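Local coordinates for glucose-resistance amylase regulator (Weissella paramesenteroides ATCC 33313, PDB 4RK6), which probably acts as a LacI-family transcriptional regulator that binds DNA, and holds alpha-D-glucopyranose in the cleft of its periplasmic-binding-protein-like core, at residues 37-42 against 254-259; 84-87 against 91-94; 106-111 against 240-245; 183-188 against 209-214; 203-208 against 233-238. One frame throughout, in Å; residues are numbered along the deposited sequence. Where two conformers were deposited one is given.

Contact 1: 37-42 against 254-259; sequences ISSGYE and LFLDSD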
# COMPACT_ATOMS: atom_id res chain seq x y z
N ILE A 37 3.70 -18.60 11.45
CA ILE A 37 3.28 -18.47 12.85
C ILE A 37 2.87 -19.83 13.41
O ILE A 37 3.31 -20.24 14.49
CB ILE A 37 2.15 -17.40 13.01
CG1 ILE A 37 2.50 -16.41 14.13
CG2 ILE A 37 0.76 -18.02 13.24
CD1 ILE A 37 3.62 -15.46 13.76
N SER A 38 2.06 -20.56 12.65
CA SER A 38 1.51 -21.82 13.13
C SER A 38 2.51 -22.98 13.03
O SER A 38 2.26 -24.03 13.61
CB SER A 38 0.23 -22.15 12.37
OG SER A 38 0.45 -22.12 10.97
N SER A 39 3.62 -22.80 12.32
CA SER A 39 4.67 -23.81 12.27
C SER A 39 5.86 -23.50 13.17
O SER A 39 6.84 -24.24 13.17
CB SER A 39 5.15 -23.99 10.83
OG SER A 39 5.64 -22.77 10.32
N GLY A 40 5.80 -22.41 13.94
CA GLY A 40 6.91 -22.05 14.83
C GLY A 40 8.13 -21.42 14.17
O GLY A 40 9.24 -21.49 14.71
N TYR A 41 7.93 -20.81 13.01
CA TYR A 41 8.98 -20.07 12.31
C TYR A 41 8.74 -18.59 12.49
O TYR A 41 7.62 -18.15 12.76
CB TYR A 41 8.96 -20.35 10.80
CG TYR A 41 9.74 -21.56 10.39
CD1 TYR A 41 9.19 -22.83 10.52
CD2 TYR A 41 11.02 -21.45 9.88
CE1 TYR A 41 9.90 -23.96 10.14
CE2 TYR A 41 11.73 -22.56 9.49
CZ TYR A 41 11.17 -23.81 9.63
OH TYR A 41 11.87 -24.93 9.26
N GLU A 42 9.80 -17.84 12.34
CA GLU A 42 9.73 -16.40 12.28
C GLU A 42 10.07 -15.95 10.87
O GLU A 42 10.76 -16.64 10.14
CB GLU A 42 10.64 -15.76 13.32
CG GLU A 42 9.87 -15.30 14.55
CD GLU A 42 8.69 -14.41 14.18
OE1 GLU A 42 7.59 -14.62 14.74
OE2 GLU A 42 8.87 -13.54 13.29
N LEU A 254 4.77 -25.70 0.96
CA LEU A 254 5.69 -26.43 0.11
C LEU A 254 7.03 -26.63 0.82
O LEU A 254 7.58 -27.74 0.84
CB LEU A 254 5.86 -25.70 -1.22
CG LEU A 254 6.59 -26.42 -2.34
CD1 LEU A 254 5.81 -27.66 -2.74
CD2 LEU A 254 6.72 -25.47 -3.53
N PHE A 255 7.54 -25.57 1.45
CA PHE A 255 8.80 -25.66 2.17
C PHE A 255 8.67 -26.61 3.36
O PHE A 255 9.53 -27.49 3.57
CB PHE A 255 9.28 -24.27 2.64
CG PHE A 255 10.40 -24.32 3.64
CD1 PHE A 255 11.64 -24.81 3.29
CD2 PHE A 255 10.20 -23.90 4.94
CE1 PHE A 255 12.68 -24.90 4.21
CE2 PHE A 255 11.23 -23.95 5.87
CZ PHE A 255 12.47 -24.45 5.51
N LEU A 256 7.61 -26.43 4.13
CA LEU A 256 7.39 -27.28 5.31
C LEU A 256 7.25 -28.77 4.94
O LEU A 256 7.70 -29.64 5.68
CB LEU A 256 6.17 -26.83 6.10
CG LEU A 256 6.32 -25.47 6.79
CD1 LEU A 256 4.97 -24.99 7.29
CD2 LEU A 256 7.36 -25.53 7.90
N ASP A 257 6.65 -29.05 3.79
CA ASP A 257 6.33 -30.42 3.38
C ASP A 257 7.49 -31.11 2.67
O ASP A 257 7.45 -32.32 2.48
CB ASP A 257 5.13 -30.42 2.45
CG ASP A 257 3.83 -30.13 3.17
OD1 ASP A 257 3.80 -30.08 4.41
OD2 ASP A 257 2.81 -29.96 2.46
N SER A 258 8.52 -30.34 2.29
CA SER A 258 9.64 -30.84 1.48
C SER A 258 10.68 -31.56 2.35
O SER A 258 10.63 -31.48 3.58
CB SER A 258 10.32 -29.67 0.76
OG SER A 258 11.01 -28.84 1.70
N ASP A 259 11.63 -32.23 1.70
CA ASP A 259 12.79 -32.82 2.39
C ASP A 259 13.95 -31.82 2.47
O ASP A 259 15.04 -32.08 1.96
CB ASP A 259 13.25 -34.10 1.69
CG ASP A 259 12.25 -35.23 1.85
OD1 ASP A 259 11.93 -35.57 3.01
OD2 ASP A 259 11.81 -35.78 0.82
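Tyr41 and Phe255 meet as an offset edge-to-face pair, the edge of the phenylalanine turned toward the face of the tyrosine, with ring centroids 5.8 Å apart and planes at 79°. The meeting point lies at the hydroxyl end of the tyrosine: Phe255 CE2 is 3.6 Å from Tyr41 OH and 3.8 Å from Tyr41 CZ. Phe255 sends CG opposite its backbone N (chi1 167°), which swings the ring off helix 244-257 and across the tyrosine at about a right angle. Leu256 takes the other part of the same ring. Its side chain runs past Tyr41 in the opposite direction and puts CD2 3.7 Å from Tyr41 CE1, while the second methyl, CD1, lies 3.7 Å from Ser39 CB. The serine thus offers its methylene to the leucine; its hydroxyl is held by carbonyls of its own helix, Thr35 O and Thr36 O. Gly40, at positive phi, is the first residue to leave helical geometry, in a Schellman motif, and lets the chain turn from Ser39 to Tyr41, so that both face the last turn of helix 244-257. Phe255 also lies on Ser91 and Ile93 of strand 91-95. Two helix ends near the surface of one lobe are thus joined by an aromatic pair and the two methyls of Leu256, held by apolar and aromatic packing, with no hydrogen bond between the segments.

Contact 2: 84-87 against 91-94; sequences KLLE and SVIS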
# COMPACT_ATOMS: atom_id res chain seq x y z
N LYS A 84 23.81 -19.13 -4.96
CA LYS A 84 24.52 -19.10 -3.68
C LYS A 84 23.65 -19.60 -2.51
O LYS A 84 24.12 -20.33 -1.63
CB LYS A 84 25.08 -17.69 -3.39
CG LYS A 84 26.35 -17.38 -4.18
CD LYS A 84 26.89 -16.00 -3.81
CE LYS A 84 28.39 -15.87 -4.01
NZ LYS A 84 29.16 -16.83 -3.17
N LEU A 85 22.37 -19.28 -2.54
CA LEU A 85 21.47 -19.75 -1.46
C LEU A 85 21.27 -21.25 -1.55
O LEU A 85 21.45 -21.96 -0.56
CB LEU A 85 20.12 -19.02 -1.49
CG LEU A 85 20.21 -17.54 -1.14
CD1 LEU A 85 18.95 -16.84 -1.60
CD2 LEU A 85 20.42 -17.32 0.35
N LEU A 86 20.98 -21.76 -2.74
CA LEU A 86 20.82 -23.20 -2.90
C LEU A 86 22.08 -23.95 -2.48
O LEU A 86 22.01 -25.01 -1.88
CB LEU A 86 20.48 -23.55 -4.34
CG LEU A 86 19.12 -23.10 -4.90
CD1 LEU A 86 19.09 -23.34 -6.41
CD2 LEU A 86 17.97 -23.84 -4.23
N GLU A 87 23.24 -23.36 -2.78
CA GLU A 87 24.52 -23.98 -2.47
C GLU A 87 24.84 -23.94 -0.97
O GLU A 87 25.70 -24.68 -0.52
CB GLU A 87 25.63 -23.32 -3.30
CG GLU A 87 25.45 -23.59 -4.80
CD GLU A 87 26.35 -22.75 -5.69
OE1 GLU A 87 27.30 -22.13 -5.16
OE2 GLU A 87 26.09 -22.72 -6.91
N SER A 91 16.46 -23.45 1.07
CA SER A 91 15.41 -23.60 0.09
C SER A 91 15.06 -22.26 -0.51
O SER A 91 15.00 -21.25 0.19
CB SER A 91 14.15 -24.19 0.72
OG SER A 91 14.37 -25.55 1.03
N VAL A 92 14.83 -22.25 -1.81
CA VAL A 92 14.46 -21.02 -2.50
C VAL A 92 13.21 -21.34 -3.27
O VAL A 92 13.17 -22.31 -4.00
CB VAL A 92 15.57 -20.53 -3.45
CG1 VAL A 92 15.15 -19.25 -4.12
CG2 VAL A 92 16.88 -20.33 -2.70
N ILE A 93 12.18 -20.52 -3.07
CA ILE A 93 10.91 -20.69 -3.73
C ILE A 93 10.47 -19.33 -4.25
O ILE A 93 10.59 -18.35 -3.54
CB ILE A 93 9.86 -21.27 -2.76
CG1 ILE A 93 10.26 -22.70 -2.37
CG2 ILE A 93 8.48 -21.25 -3.39
CD1 ILE A 93 9.52 -23.24 -1.18
N SER A 94 9.99 -19.28 -5.49
CA SER A 94 9.52 -18.00 -6.05
C SER A 94 8.00 -17.92 -6.09
O SER A 94 7.30 -18.93 -6.23
CB SER A 94 10.15 -17.72 -7.43
OG SER A 94 9.76 -18.67 -8.39
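Val92 is the residue through which strand 91-95 receives the last turn of helix 79-87, and both leucines of that turn close on one of its methyls. The strand enters at Ser91, whose CA is 6.2 Å from that of Leu86, the nearest backbone approach, yet its side chain points away from the helix, to the other face of the sheet. At Val92 the side chain turns toward the helix. CG1 lies opposite the backbone N (chi1 -179°), which leaves CG2 beside that nitrogen and directed at the helix. CG2 is 3.7 Å from Leu85 CB and 4.0 Å from Leu86 CD2, so it sits between the stem of one leucine and the tip of the next. Leu86 crosses the valine at about a right angle, bringing its CD2 within 4.2 Å of Val92 CB as well. Ile93 then shares with Ser91 the face of the sheet turned from helix 79-87. Ser94 lies farther along, its hydroxyl bonded to Ala97 O. The contact is purely apolar, with no hydrogen bond between the segments. Helix 79-87 forms the crossover of the beta-alpha-beta unit 69-72, 79-87, 91-95, and the contact packs it on the strand that follows. Met72 of strand 69-72 touches both Leu85 and Val92, Phe59 of helix 52-64 lies against Leu85, and Ile103 adjoins Val92; strand 91-95 itself runs parallel between 69-72 and 104-108.

Contact 3: 106-111 against 240-245; sequences VTSNEF and VKQDFP. With GLC (alpha-D-glucopyranose), chain C.
The glucose site lies in the cleft between two lobes, and here two strand-to-helix crossings, 106-111 and 240-245, meet beside it through Ser108 and Gln242. Ser108 OG donates a short 2.6 Å hydrogen bond to Gln242 OE1, with a C=O...donor angle of 123° and the donor tilted 23° from the carbonyl plane. Water 1 donates to the same Gln242 OE1 (2.7 Å) and accepts from Ser108 N, so two donors grip the amide oxygen. That leaves the amide nitrogen facing the sugar: Gln242 NE2 gives a nearly straight bond to GLC O3, 3.0 Å long with an N-H...acceptor angle of 175°, and also bonds to Asp225 OD1. The glutamine chain, extended beyond CG, carries the amide from the backbone to the sugar, and the grip on its oxygen fixes which way round the amide lies. Ser108 is the second-shell residue in this arrangement. Its OG in turn accepts from water 2 (2.8 Å), which takes the N-H of Asp243, thus tying the serine to the backbone of the other segment. Gln242 CB lies 3.6 Å above one face of the Phe244 ring, offset toward its rim, and the ring edge meets GLC O3. Around the sugar, Asp225, Thr96, Arg145 and Thr22 supply further hydrogen bonds, and Glu110 forms a salt bridge with Arg145. These are two of the crossover segments between the lobes, with strand 267-275 between their strands, as in the periplasmic-binding-protein fold of LacI-family regulators.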
# COMPACT_ATOMS: atom_id res chain seq x y z
N VAL A 106 5.16 -20.80 -6.78
CA VAL A 106 3.72 -20.78 -6.56
C VAL A 106 3.19 -19.48 -7.16
O VAL A 106 3.71 -18.39 -6.85
CB VAL A 106 3.37 -20.82 -5.06
CG1 VAL A 106 1.85 -20.87 -4.90
CG2 VAL A 106 4.04 -22.01 -4.39
N THR A 107 2.18 -19.61 -8.02
CA THR A 107 1.73 -18.49 -8.84
C THR A 107 0.32 -18.70 -9.34
O THR A 107 -0.17 -19.84 -9.46
CB THR A 107 2.71 -18.29 -10.04
OG1 THR A 107 2.33 -17.14 -10.82
CG2 THR A 107 2.73 -19.51 -10.96
N SER A 108 -0.36 -17.60 -9.66
CA SER A 108 -1.54 -17.67 -10.50
C SER A 108 -1.06 -18.09 -11.88
O SER A 108 0.06 -17.74 -12.28
CB SER A 108 -2.26 -16.31 -10.56
OG SER A 108 -2.67 -15.88 -9.26
N ASN A 109 -1.91 -18.77 -12.63
CA ASN A 109 -1.58 -19.14 -13.99
C ASN A 109 -1.77 -17.97 -14.95
O ASN A 109 -2.89 -17.57 -15.24
CB ASN A 109 -2.41 -20.33 -14.46
CG ASN A 109 -1.97 -20.88 -15.80
OD1 ASN A 109 -2.07 -20.24 -16.85
ND2 ASN A 109 -1.50 -22.13 -15.79
N GLU A 110 -0.66 -17.44 -15.45
CA GLU A 110 -0.68 -16.19 -16.21
C GLU A 110 -1.48 -16.29 -17.50
O GLU A 110 -2.26 -15.39 -17.81
CB GLU A 110 0.75 -15.69 -16.48
CG GLU A 110 1.42 -15.06 -15.28
CD GLU A 110 1.04 -13.59 -15.07
OE1 GLU A 110 0.37 -12.99 -15.94
OE2 GLU A 110 1.46 -13.04 -14.05
N PHE A 111 -1.33 -17.37 -18.27
CA PHE A 111 -2.09 -17.45 -19.50
C PHE A 111 -3.58 -17.59 -19.22
O PHE A 111 -4.39 -17.00 -19.93
CB PHE A 111 -1.61 -18.56 -20.43
CG PHE A 111 -2.36 -18.59 -21.72
CD1 PHE A 111 -2.07 -17.66 -22.72
CD2 PHE A 111 -3.42 -19.47 -21.90
CE1 PHE A 111 -2.81 -17.64 -23.89
CE2 PHE A 111 -4.15 -19.45 -23.07
CZ PHE A 111 -3.84 -18.54 -24.06
N VAL A 240 -9.51 -9.45 -12.43
CA VAL A 240 -9.08 -10.81 -12.07
C VAL A 240 -8.43 -10.75 -10.72
O VAL A 240 -7.33 -10.19 -10.54
CB VAL A 240 -8.14 -11.47 -13.11
CG1 VAL A 240 -7.56 -12.79 -12.58
CG2 VAL A 240 -8.90 -11.72 -14.40
N LYS A 241 -9.10 -11.32 -9.74
CA LYS A 241 -8.60 -11.33 -8.39
C LYS A 241 -7.64 -12.50 -8.17
O LYS A 241 -8.03 -13.65 -8.32
CB LYS A 241 -9.73 -11.44 -7.38
CG LYS A 241 -9.24 -11.16 -5.96
CD LYS A 241 -10.41 -11.14 -4.99
CE LYS A 241 -10.16 -10.24 -3.79
NZ LYS A 241 -9.05 -10.76 -2.97
N GLN A 242 -6.41 -12.18 -7.81
CA GLN A 242 -5.45 -13.22 -7.38
C GLN A 242 -5.62 -13.49 -5.90
O GLN A 242 -5.91 -12.59 -5.10
CB GLN A 242 -4.02 -12.77 -7.63
CG GLN A 242 -3.74 -12.40 -9.08
CD GLN A 242 -2.25 -12.46 -9.40
OE1 GLN A 242 -1.61 -13.49 -9.20
NE2 GLN A 242 -1.68 -11.35 -9.82
N ASP A 243 -5.40 -14.74 -5.52
CA ASP A 243 -5.45 -15.10 -4.13
C ASP A 243 -4.06 -15.01 -3.51
O ASP A 243 -3.39 -16.03 -3.31
CB ASP A 243 -6.08 -16.50 -4.00
CG ASP A 243 -6.55 -16.82 -2.57
OD1 ASP A 243 -6.17 -16.10 -1.63
OD2 ASP A 243 -7.30 -17.81 -2.44
N PHE A 244 -3.60 -13.78 -3.25
CA PHE A 244 -2.22 -13.57 -2.79
C PHE A 244 -1.94 -14.25 -1.45
O PHE A 244 -0.88 -14.83 -1.26
CB PHE A 244 -1.85 -12.09 -2.72
CG PHE A 244 -1.78 -11.42 -4.06
CD1 PHE A 244 -0.83 -11.83 -5.00
CD2 PHE A 244 -2.67 -10.41 -4.41
CE1 PHE A 244 -0.77 -11.22 -6.25
CE2 PHE A 244 -2.62 -9.81 -5.66
CZ PHE A 244 -1.66 -10.22 -6.57
N PRO A 245 -2.89 -14.18 -0.51
CA PRO A 245 -2.58 -14.88 0.73
C PRO A 245 -2.43 -16.38 0.52
O PRO A 245 -1.55 -16.96 1.15
CB PRO A 245 -3.75 -14.53 1.67
CG PRO A 245 -4.38 -13.30 1.05
CD PRO A 245 -4.16 -13.45 -0.44
C1 GLC C . 3.93 -8.52 -10.05
C2 GLC C . 3.26 -9.88 -9.90
C3 GLC C . 1.97 -10.01 -10.68
C4 GLC C . 1.10 -8.77 -10.44
C5 GLC C . 1.89 -7.54 -10.92
C6 GLC C . 1.11 -6.25 -10.70
O1 GLC C . 4.64 -8.55 -11.23
O2 GLC C . 4.13 -10.92 -10.34
O3 GLC C . 1.33 -11.17 -10.18
O4 GLC C . -0.12 -8.91 -11.10
O5 GLC C . 3.07 -7.40 -10.18
O6 GLC C . 0.85 -6.04 -9.35
O HOH W 1 0.68 -14.88 -9.30
O HOH W 2 -4.45 -16.69 -7.30

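Contact 4: 183-188 against 209-214; sequences YDINQL and SDHGKT
Ile185 and His211 cross at about a right angle, the isoleucine reaching out with its terminal methyl to the base of the imidazole. Ile185 CD1 lies 3.7 Å from His211 CB and 3.9 Å from both CG and ND1, an oblique approach to the ring. CG1 stands opposite the backbone N of Ile185 (chi1 -163°) and chi2 is also extended, so the side chain is stretched toward the histidine. A hydrogen bond from His211 ND1 to Ala207 O of helix 198-210 restrains the ring. Lys213 comes in alongside the backbone instead: its CE is 3.2 Å from Ile185 O and 4.1 Å from Asn186 CA. The lysine chain runs extended and bends at chi4 (-72°), which carries NZ to a water that it donates to at 2.8 Å; that water in turn donates to Asn186 O. The loop it meets is a type I beta turn from Asp184 to Gln187 that also holds an Asx turn, Asp184 OD1 accepting from Asn186 N at 3.0 Å, the donor standing well above the carboxylate plane. This turn follows helix 172-182 and leads to strand 192-195, so the contact joins the C-terminal ends of two successive helices of a beta-alpha-beta lobe at its surface. Beneath them, Met208 packs against Ile185, Leu188 and Lys213, while Asp210 next to His211 forms a salt bridge with Arg234 of the second subunit.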
# COMPACT_ATOMS: atom_id res chain seq x y z
N TYR A 183 -2.08 7.68 -26.77
CA TYR A 183 -3.10 7.66 -27.81
C TYR A 183 -3.89 8.96 -27.74
O TYR A 183 -3.74 9.74 -26.82
CB TYR A 183 -4.04 6.45 -27.65
CG TYR A 183 -3.33 5.15 -27.86
CD1 TYR A 183 -3.21 4.61 -29.14
CD2 TYR A 183 -2.77 4.44 -26.80
CE1 TYR A 183 -2.54 3.42 -29.36
CE2 TYR A 183 -2.09 3.25 -27.01
CZ TYR A 183 -1.99 2.74 -28.29
OH TYR A 183 -1.33 1.57 -28.51
N ASP A 184 -4.73 9.17 -28.74
CA ASP A 184 -5.59 10.34 -28.84
C ASP A 184 -6.86 10.06 -28.05
O ASP A 184 -7.67 9.21 -28.45
CB ASP A 184 -5.92 10.58 -30.32
CG ASP A 184 -6.89 11.70 -30.56
OD1 ASP A 184 -7.32 12.40 -29.61
OD2 ASP A 184 -7.25 11.87 -31.74
N ILE A 185 -7.03 10.75 -26.93
CA ILE A 185 -8.15 10.48 -26.01
C ILE A 185 -9.49 10.71 -26.65
O ILE A 185 -10.47 10.13 -26.21
CB ILE A 185 -8.03 11.28 -24.69
CG1 ILE A 185 -8.94 10.68 -23.61
CG2 ILE A 185 -8.36 12.76 -24.87
CD1 ILE A 185 -8.49 11.01 -22.21
N ASN A 186 -9.53 11.54 -27.71
CA ASN A 186 -10.75 11.85 -28.39
C ASN A 186 -11.15 10.84 -29.45
O ASN A 186 -12.29 10.84 -29.90
CB ASN A 186 -10.63 13.18 -29.14
CG ASN A 186 -10.11 14.29 -28.27
OD1 ASN A 186 -10.75 14.66 -27.28
ND2 ASN A 186 -8.95 14.84 -28.63
N GLN A 187 -10.21 10.01 -29.86
CA GLN A 187 -10.43 8.99 -30.88
C GLN A 187 -9.65 7.74 -30.53
O GLN A 187 -8.82 7.28 -31.29
CB GLN A 187 -9.96 9.51 -32.25
CG GLN A 187 -10.80 10.66 -32.78
CD GLN A 187 -10.33 11.13 -34.14
OE1 GLN A 187 -10.37 12.32 -34.46
NE2 GLN A 187 -9.84 10.20 -34.95
N LEU A 188 -9.92 7.17 -29.37
CA LEU A 188 -9.21 5.98 -28.98
C LEU A 188 -9.48 4.87 -29.97
O LEU A 188 -10.62 4.65 -30.34
CB LEU A 188 -9.62 5.53 -27.57
CG LEU A 188 -9.12 6.45 -26.46
CD1 LEU A 188 -9.68 5.94 -25.14
CD2 LEU A 188 -7.62 6.56 -26.40
N SER A 209 -12.05 10.66 -16.94
CA SER A 209 -12.90 11.63 -16.20
C SER A 209 -12.40 13.06 -16.33
O SER A 209 -13.20 13.98 -16.45
CB SER A 209 -12.96 11.30 -14.70
OG SER A 209 -13.56 10.05 -14.49
N ASP A 210 -11.08 13.22 -16.31
CA ASP A 210 -10.45 14.55 -16.37
C ASP A 210 -10.57 15.19 -17.76
O ASP A 210 -10.31 16.39 -17.91
CB ASP A 210 -8.97 14.46 -16.02
CG ASP A 210 -8.70 14.20 -14.53
OD1 ASP A 210 -9.63 14.28 -13.69
OD2 ASP A 210 -7.52 14.00 -14.20
N HIS A 211 -10.92 14.39 -18.76
CA HIS A 211 -11.05 14.87 -20.15
C HIS A 211 -12.44 14.69 -20.71
O HIS A 211 -12.62 14.43 -21.91
CB HIS A 211 -10.00 14.19 -21.03
CG HIS A 211 -8.60 14.53 -20.62
ND1 HIS A 211 -7.94 13.85 -19.61
CD2 HIS A 211 -7.75 15.49 -21.05
CE1 HIS A 211 -6.74 14.39 -19.44
NE2 HIS A 211 -6.60 15.38 -20.30
N GLY A 212 -13.42 14.84 -19.83
CA GLY A 212 -14.84 14.88 -20.20
C GLY A 212 -15.44 13.57 -20.69
O GLY A 212 -16.42 13.58 -21.44
N LYS A 213 -14.86 12.45 -20.27
CA LYS A 213 -15.35 11.14 -20.66
C LYS A 213 -15.64 10.33 -19.42
O LYS A 213 -15.38 10.78 -18.30
CB LYS A 213 -14.33 10.46 -21.57
CG LYS A 213 -14.14 11.21 -22.91
CD LYS A 213 -13.44 10.40 -23.99
CE LYS A 213 -13.41 11.13 -25.33
NZ LYS A 213 -14.73 11.19 -26.01
N THR A 214 -16.24 9.16 -19.61
CA THR A 214 -16.64 8.32 -18.50
C THR A 214 -16.40 6.86 -18.83
O THR A 214 -16.69 6.43 -19.94
CB THR A 214 -18.14 8.52 -18.20
OG1 THR A 214 -18.40 9.92 -18.03
CG2 THR A 214 -18.56 7.77 -16.94
O HOH W 3 -14.50 11.77 -28.76

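Contact 5: 203-208 against 233-238; sequences GLINAM and ARPKLT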
# COMPACT_ATOMS: atom_id res chain seq x y z
N GLY A 203 -5.68 4.89 -13.02
CA GLY A 203 -5.10 5.95 -13.87
C GLY A 203 -5.94 6.18 -15.10
O GLY A 203 -6.20 7.31 -15.48
N LEU A 204 -6.36 5.09 -15.72
CA LEU A 204 -7.23 5.15 -16.88
C LEU A 204 -8.58 5.82 -16.55
O LEU A 204 -9.06 6.69 -17.30
CB LEU A 204 -7.51 3.75 -17.38
CG LEU A 204 -6.34 3.09 -18.14
CD1 LEU A 204 -6.58 1.59 -18.21
CD2 LEU A 204 -6.24 3.66 -19.53
N ILE A 205 -9.19 5.44 -15.43
CA ILE A 205 -10.45 6.04 -15.02
C ILE A 205 -10.30 7.56 -14.87
O ILE A 205 -11.12 8.34 -15.39
CB ILE A 205 -10.95 5.44 -13.70
CG1 ILE A 205 -11.52 4.04 -13.94
CG2 ILE A 205 -11.98 6.36 -13.05
CD1 ILE A 205 -11.90 3.35 -12.65
N ASN A 206 -9.25 7.98 -14.18
CA ASN A 206 -9.05 9.40 -13.94
C ASN A 206 -8.73 10.17 -15.21
O ASN A 206 -9.18 11.30 -15.35
CB ASN A 206 -8.00 9.65 -12.85
CG ASN A 206 -8.56 9.43 -11.47
OD1 ASN A 206 -9.74 9.17 -11.31
ND2 ASN A 206 -7.73 9.56 -10.46
N ALA A 207 -7.96 9.57 -16.12
CA ALA A 207 -7.62 10.27 -17.36
C ALA A 207 -8.90 10.51 -18.14
O ALA A 207 -9.12 11.60 -18.68
CB ALA A 207 -6.62 9.48 -18.19
N MSE A 208 -9.77 9.50 -18.17
CA MSE A 208 -11.04 9.66 -18.91
C MSE A 208 -11.87 10.74 -18.27
O MSE A 208 -12.37 11.66 -18.97
CB MSE A 208 -11.84 8.36 -19.02
CG MSE A 208 -11.11 7.20 -19.71
SE MSE A 208 -10.35 7.62 -21.50
CE MSE A 208 -12.09 7.60 -22.39
N ALA A 233 -12.33 2.57 -6.44
CA ALA A 233 -12.49 3.24 -7.73
C ALA A 233 -13.97 3.47 -8.00
O ALA A 233 -14.84 2.72 -7.52
CB ALA A 233 -11.91 2.40 -8.86
N ARG A 234 -14.25 4.50 -8.78
CA ARG A 234 -15.60 4.77 -9.26
C ARG A 234 -15.53 5.11 -10.73
O ARG A 234 -14.99 6.16 -11.08
CB ARG A 234 -16.27 5.90 -8.45
CG ARG A 234 -16.58 5.53 -7.00
CD ARG A 234 -17.77 4.57 -6.89
NE ARG A 234 -18.12 4.24 -5.51
CZ ARG A 234 -17.49 3.36 -4.72
NH1 ARG A 234 -16.40 2.71 -5.12
NH2 ARG A 234 -17.95 3.14 -3.49
N PRO A 235 -16.04 4.24 -11.60
CA PRO A 235 -16.76 3.01 -11.25
C PRO A 235 -15.88 1.93 -10.65
O PRO A 235 -14.66 1.87 -10.93
CB PRO A 235 -17.24 2.52 -12.63
CG PRO A 235 -16.16 2.98 -13.56
CD PRO A 235 -15.80 4.35 -13.05
N LYS A 236 -16.48 1.05 -9.84
CA LYS A 236 -15.74 -0.09 -9.30
C LYS A 236 -15.20 -0.92 -10.47
O LYS A 236 -15.90 -1.12 -11.48
CB LYS A 236 -16.62 -0.95 -8.40
CG LYS A 236 -17.00 -0.29 -7.07
CD LYS A 236 -18.04 -1.11 -6.32
CE LYS A 236 -18.29 -0.60 -4.90
NZ LYS A 236 -17.28 -1.06 -3.90
N LEU A 237 -13.99 -1.41 -10.32
CA LEU A 237 -13.29 -2.09 -11.42
C LEU A 237 -13.53 -3.58 -11.45
O LEU A 237 -13.32 -4.29 -10.46
CB LEU A 237 -11.79 -1.80 -11.35
CG LEU A 237 -11.38 -0.40 -11.77
CD1 LEU A 237 -10.06 -0.01 -11.13
CD2 LEU A 237 -11.32 -0.30 -13.30
N THR A 238 -13.95 -4.03 -12.62
CA THR A 238 -13.95 -5.44 -12.99
C THR A 238 -12.50 -5.89 -12.98
O THR A 238 -11.59 -5.16 -13.45
CB THR A 238 -14.63 -5.62 -14.34
OG1 THR A 238 -16.01 -5.25 -14.20
CG2 THR A 238 -14.55 -7.06 -14.84
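Ile205 supplies all the apolar packing from helix 198-210, and its CD1 methyl does most of the work. It meets Leu237 tip to tip, CD1 being 3.8 Å from Leu237 CD2, and it also lies 3.9 Å from Ala233 CB and 4.0 Å from Pro235 CD. CG1 sits opposite the carbonyl carbon (chi1 -75°) and the chain continues extended, which pushes CD1 into the bend of the loop. Backbone oxygens also touch the isoleucine: Pro235 O is 3.6 Å from CD1, and Arg234 O is 3.6 Å from Ile205 CG2, the branch opposite the backbone N. A cis peptide before Pro235 shapes this bend, which links helix 229-232 to strand 238-241; the loop packs against Ile205 of the helix that follows strand 192-195 in the parallel sheet, with Ile221 of strand 220-223 beneath both Ile205 and Leu237. The polar part belongs to Arg234, which turns away from Ile205. Its NH1 donates to Ala233 O at 2.9 Å; the oxygen lies in the guanidinium plane, although the donor stands above the carbonyl plane. The same guanidinium forms a salt bridge through NE with Asp210 of the second subunit, where Asn206 also bonds to Ile232 O of that subunit.

How the contacts relate
From the N terminus, the chain leaves helix 24-39 through 37-42 and meets 254-259 more than 200 residues later, so contact 1 closes a long loop that encloses the other four. Contact 2 is the first within it, a short return from helix 79-87 to strand 91-95 inside one beta-alpha-beta unit, which packs against contact 1. Contact 3 opens next, its Val106 N probably hydrogen-bonded to Ser94 O of contact 2 across neighbouring strands, and its loop contains contacts 4 and 5. These two cross, their segments alternating along the chain, and share helix 198-210. Contacts 1 and 2 thus tie one lobe, 4 and 5 the other, and contact 3 the crossings beside the glucose.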